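Local atomic coordinates of uncharacterized protein (Pseudomonas aeruginosa PAO1, PDB entry 6TCB), a protein that is of unknown function but binds calcium and forms a dimer with metal bound between its two subunits. Residues A[64-67]-A[68-71]; A[77-80]-A[81-84]. All coordinates share one frame; numbering follows the deposited sequence.

Contact 1 of 2, residues A[64-67]-A[68-71]; sequences GCDL and DAVR. With CA (calcium ion), chain C.
Asp66 and Ala69 meet because the Asp66 carboxylate is swung away from the backbone N (chi1 -172°) and set beside its own carbonyl carbon. With chi2 at -84°, this sets OD1 at the N-terminal end of the helix, by its first N-H groups. It accepts the Ala69 N-H at 2.9 Å from Ala69 N to Asp66 OD1, using the anti lone pair. The bond is somewhat bent, with 145° at the hydrogen. This makes Asp66 the N-cap of the helix. The backbone O of Asp66 starts the regular pattern, 3.2 Å from Val70 N. Leu67 O follows, 3.0 Å from Arg71 N.

Asp68 turns its carboxylate to the backbone N side, and the two oxygens do separate work. Asp68 OD2 binds a calcium ion at 2.2 Å. Asp68 OD1 forms a salt bridge with Arg71 NH2, 2.9 Å away, one turn further on, and also accepts from Leu67 N of the second subunit. These partners fix the rotation of the carboxylate. Two waters also bind the metal, and Asp66 and Asp68 of the second subunit supply further ligands, so the ion joins the two chains. The same Arg71 NH2 donates to Cys65 O of the second subunit.

On another side of the turn, Cys65 SG packs against Val70 CG2 at 3.8 Å. The segment runs from the loop after strand 57-62 into helix 67-82. Leu67 and Val70 pack on Leu51 and Val61 of strands 48-53 and 57-62, and Leu67 also meets Leu67 of the second subunit.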
loop_
_atom_site.group_PDB
_atom_site.type_symbol
_atom_site.label_atom_id
_atom_site.label_comp_id
_atom_site.label_asym_id
_atom_site.label_seq_id
_atom_site.Cartn_x
_atom_site.Cartn_y
_atom_site.Cartn_z
ATOM N N GLY A 64 14.263 4.735 2.719
ATOM C CA GLY A 64 14.870 6.047 2.814
ATOM C C GLY A 64 13.966 7.187 2.414
ATOM O O GLY A 64 14.400 8.351 2.454
ATOM N N CYS A 65 12.734 6.886 2.013
ATOM C CA CYS A 65 11.703 7.880 1.777
ATOM C C CYS A 65 10.604 7.711 2.814
ATOM O O CYS A 65 10.138 6.593 3.058
ATOM C CB CYS A 65 11.131 7.702 0.374
ATOM S SG CYS A 65 9.923 8.912 -0.114
ATOM N N ASP A 66 10.205 8.818 3.423
ATOM C CA ASP A 66 9.289 8.813 4.553
ATOM C C ASP A 66 7.873 8.526 4.077
ATOM O O ASP A 66 7.332 9.255 3.238
ATOM C CB ASP A 66 9.356 10.164 5.249
ATOM C CG ASP A 66 8.590 10.168 6.539
ATOM O OD1 ASP A 66 7.372 10.377 6.488
ATOM O OD2 ASP A 66 9.203 9.914 7.600
ATOM N N LEU A 67 7.250 7.499 4.649
ATOM C CA LEU A 67 5.940 7.086 4.154
ATOM C C LEU A 67 4.856 8.079 4.539
ATOM O O LEU A 67 3.909 8.297 3.773
ATOM C CB LEU A 67 5.585 5.698 4.677
ATOM C CG LEU A 67 6.490 4.558 4.234
ATOM C CD1 LEU A 67 5.999 3.224 4.811
ATOM C CD2 LEU A 67 6.575 4.444 2.743
ATOM N N ASP A 68 4.958 8.679 5.726
ATOM C CA ASP A 68 3.973 9.692 6.099
ATOM C C ASP A 68 4.030 10.882 5.149
ATOM O O ASP A 68 2.993 11.478 4.827
ATOM C CB ASP A 68 4.183 10.125 7.547
ATOM C CG ASP A 68 3.714 9.074 8.552
ATOM O OD1 ASP A 68 2.830 8.250 8.227
ATOM O OD2 ASP A 68 4.223 9.084 9.695
ATOM N N ALA A 69 5.222 11.214 4.654
ATOM C CA ALA A 69 5.341 12.303 3.698
ATOM C C ALA A 69 4.708 11.931 2.364
ATOM O O ALA A 69 4.092 12.782 1.708
ATOM C CB ALA A 69 6.806 12.687 3.519
ATOM N N VAL A 70 4.821 10.661 1.957
ATOM C CA VAL A 70 4.147 10.208 0.741
ATOM C C VAL A 70 2.632 10.309 0.897
ATOM O O VAL A 70 1.931 10.752 -0.017
ATOM C CB VAL A 70 4.609 8.791 0.357
ATOM C CG1 VAL A 70 3.865 8.273 -0.848
ATOM C CG2 VAL A 70 6.093 8.808 0.043
ATOM N N ARG A 71 2.104 9.905 2.054
ATOM C CA ARG A 71 0.668 10.038 2.295
ATOM C C ARG A 71 0.236 11.497 2.271
ATOM O O ARG A 71 -0.796 11.835 1.679
ATOM C CB ARG A 71 0.292 9.364 3.618
ATOM C CG ARG A 71 -1.175 9.559 3.979
ATOM C CD ARG A 71 -1.639 8.685 5.140
ATOM N NE ARG A 71 -0.794 8.851 6.319
ATOM C CZ ARG A 71 -0.915 8.160 7.450
ATOM N NH1 ARG A 71 -1.854 7.235 7.592
ATOM N NH2 ARG A 71 -0.067 8.397 8.438
HETATM CA CA CA C . 6.207 8.679 10.612
HETATM O O HOH W 1 8.137 7.978 11.566
HETATM O O HOH W 2 6.233 10.567 11.910
#

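Contact 2 of 2, residues A[77-80]-A[81-84]; sequences RARL and REAG
The Arg81 guanidinium has the carbonyl O of Arg77 over one face, 3.8 Å above the plane and offset toward the rim. Arg77 NH2 and a water lie at its edge, near the plane. The Arg77 and Arg81 groups are turned 62° against each other, and Arg77 NH2 comes 3.6 Å from Arg81 NH1. Asp57 OD2 ties them together by salt bridges to Arg77 NE and Arg81 NH1. Arg81 NE has a second acid, Glu87, while Arg77 donates to Pro91 O and makes a cation-pi contact with Trp25.

The Arg81 chain stays extended to CD and bends at chi3 (-60°), which brings NH2 back along the helix. There the water accepts from Arg81 NH2 at 3.2 Å and donates to Ala78 O. That carbonyl also takes the helical bond from Glu82 N, with Glu82 N 3.0 Å from Ala78 O. Ala78 O thus holds two donors.

Arg79 and Glu82 lie side by side and point the same way. Glu82 OE1 sits at the edge of the Arg79 guanidinium, 3.5 Å from Arg79 NH1, with the planes 89° apart. This salt bridge is long, and both residues have two conformers, so it is tentative.

Arg77 O and Arg79 O accept from Arg81 N and Ala83 N. Gly84 then leaves the helix with positive phi in a Schellman motif, with Gly84 N 2.9 Å from Arg81 O. The chemistry implies two unlike sides at this C-terminal end. The shared Asp57, with Glu87 at Arg81, probably offsets the charge of Arg77 and Arg81, whereas the exposed Arg79-Glu82 pair is probably loosely held.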
loop_
_atom_site.group_PDB
_atom_site.type_symbol
_atom_site.label_atom_id
_atom_site.label_comp_id
_atom_site.label_asym_id
_atom_site.label_seq_id
_atom_site.Cartn_x
_atom_site.Cartn_y
_atom_site.Cartn_z
ATOM N N ARG A 77 -2.069 15.652 -4.115
ATOM C CA ARG A 77 -2.302 15.102 -5.444
ATOM C C ARG A 77 -3.790 14.920 -5.710
ATOM O O ARG A 77 -4.265 15.191 -6.816
ATOM C CB ARG A 77 -1.572 13.759 -5.557
ATOM C CG ARG A 77 -0.056 13.854 -5.631
ATOM C CD ARG A 77 0.607 12.511 -5.468
ATOM N NE ARG A 77 0.153 11.532 -6.452
ATOM C CZ ARG A 77 0.671 11.375 -7.666
ATOM N NH1 ARG A 77 1.660 12.153 -8.079
ATOM N NH2 ARG A 77 0.195 10.433 -8.466
ATOM N N ALA A 78 -4.542 14.458 -4.707
ATOM C CA ALA A 78 -5.965 14.225 -4.923
ATOM C C ALA A 78 -6.691 15.531 -5.209
ATOM O O ALA A 78 -7.530 15.596 -6.115
ATOM C CB ALA A 78 -6.584 13.510 -3.723
ATOM N N ARG A 79 -6.397 16.580 -4.444
ATOM C CA ARG A 79 -7.042 17.862 -4.705
ATOM C C ARG A 79 -6.694 18.372 -6.097
ATOM O O ARG A 79 -7.556 18.921 -6.799
ATOM C CB ARG A 79 -6.627 18.873 -3.636
ATOM C CG ARG A 79 -7.090 18.525 -2.223
ATOM C CD ARG A 79 -8.585 18.244 -2.185
ATOM N NE ARG A 79 -9.130 18.282 -0.832
ATOM C CZ ARG A 79 -10.402 18.035 -0.532
ATOM N NH1 ARG A 79 -11.264 17.723 -1.491
ATOM N NH2 ARG A 79 -10.811 18.095 0.728
ATOM N N LEU A 80 -5.437 18.223 -6.518
ATOM C CA LEU A 80 -5.023 18.741 -7.813
ATOM C C LEU A 80 -5.579 17.912 -8.957
ATOM O O LEU A 80 -5.975 18.467 -9.990
ATOM C CB LEU A 80 -3.499 18.813 -7.841
ATOM C CG LEU A 80 -2.948 19.877 -6.884
ATOM C CD1 LEU A 80 -1.452 19.661 -6.708
ATOM C CD2 LEU A 80 -3.240 21.276 -7.378
ATOM N N ARG A 81 -5.669 16.600 -8.772
ATOM C CA ARG A 81 -6.272 15.753 -9.789
ATOM C C ARG A 81 -7.741 16.106 -9.977
ATOM O O ARG A 81 -8.226 16.205 -11.108
ATOM C CB ARG A 81 -6.117 14.292 -9.381
ATOM C CG ARG A 81 -6.626 13.302 -10.430
ATOM C CD ARG A 81 -6.493 11.850 -9.942
ATOM N NE ARG A 81 -5.108 11.487 -9.649
ATOM C CZ ARG A 81 -4.594 11.345 -8.429
ATOM N NH1 ARG A 81 -3.312 11.026 -8.297
ATOM N NH2 ARG A 81 -5.344 11.511 -7.342
ATOM N N GLU A 82 -8.470 16.303 -8.883
ATOM C CA GLU A 82 -9.880 16.677 -8.984
ATOM C C GLU A 82 -10.045 17.993 -9.731
ATOM O O GLU A 82 -11.050 18.206 -10.424
ATOM C CB GLU A 82 -10.481 16.792 -7.580
ATOM C CG GLU A 82 -10.525 15.477 -6.805
ATOM C CD GLU A 82 -10.697 15.676 -5.303
ATOM O OE1 GLU A 82 -10.973 16.819 -4.878
ATOM O OE2 GLU A 82 -10.544 14.692 -4.544
ATOM N N ALA A 83 -9.072 18.899 -9.589
ATOM C CA ALA A 83 -9.116 20.176 -10.290
ATOM C C ALA A 83 -8.761 20.042 -11.765
ATOM O O ALA A 83 -8.833 21.038 -12.492
ATOM C CB ALA A 83 -8.171 21.198 -9.655
ATOM N N GLY A 84 -8.343 18.861 -12.209
ATOM C CA GLY A 84 -8.091 18.601 -13.611
ATOM C C GLY A 84 -6.636 18.520 -14.018
ATOM O O GLY A 84 -6.362 18.388 -15.212
HETATM O O HOH W 3 -8.295 12.670 -7.061
#

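How the contacts relate
Both contacts belong to helix 67-82, contact 1 at its start and contact 2 at its end. Their centres are 20 Å apart, and their nearest atoms stay about 6 Å apart without touching. Contact 1 is partly buried, with apolar residues against the sheet and acidic groups at the calcium and the second subunit. Contact 2 lies at the surface and away from the metal. No other chain of the assembly touches it, and its arginines reach Asp57 on strand 57-62 and Glu87 beyond the helix. An aspartate caps the helix in the first; a glycine ends it in the second. Metal and dimer chemistry gathers at one end; at the other the ion pairs stay within the chain.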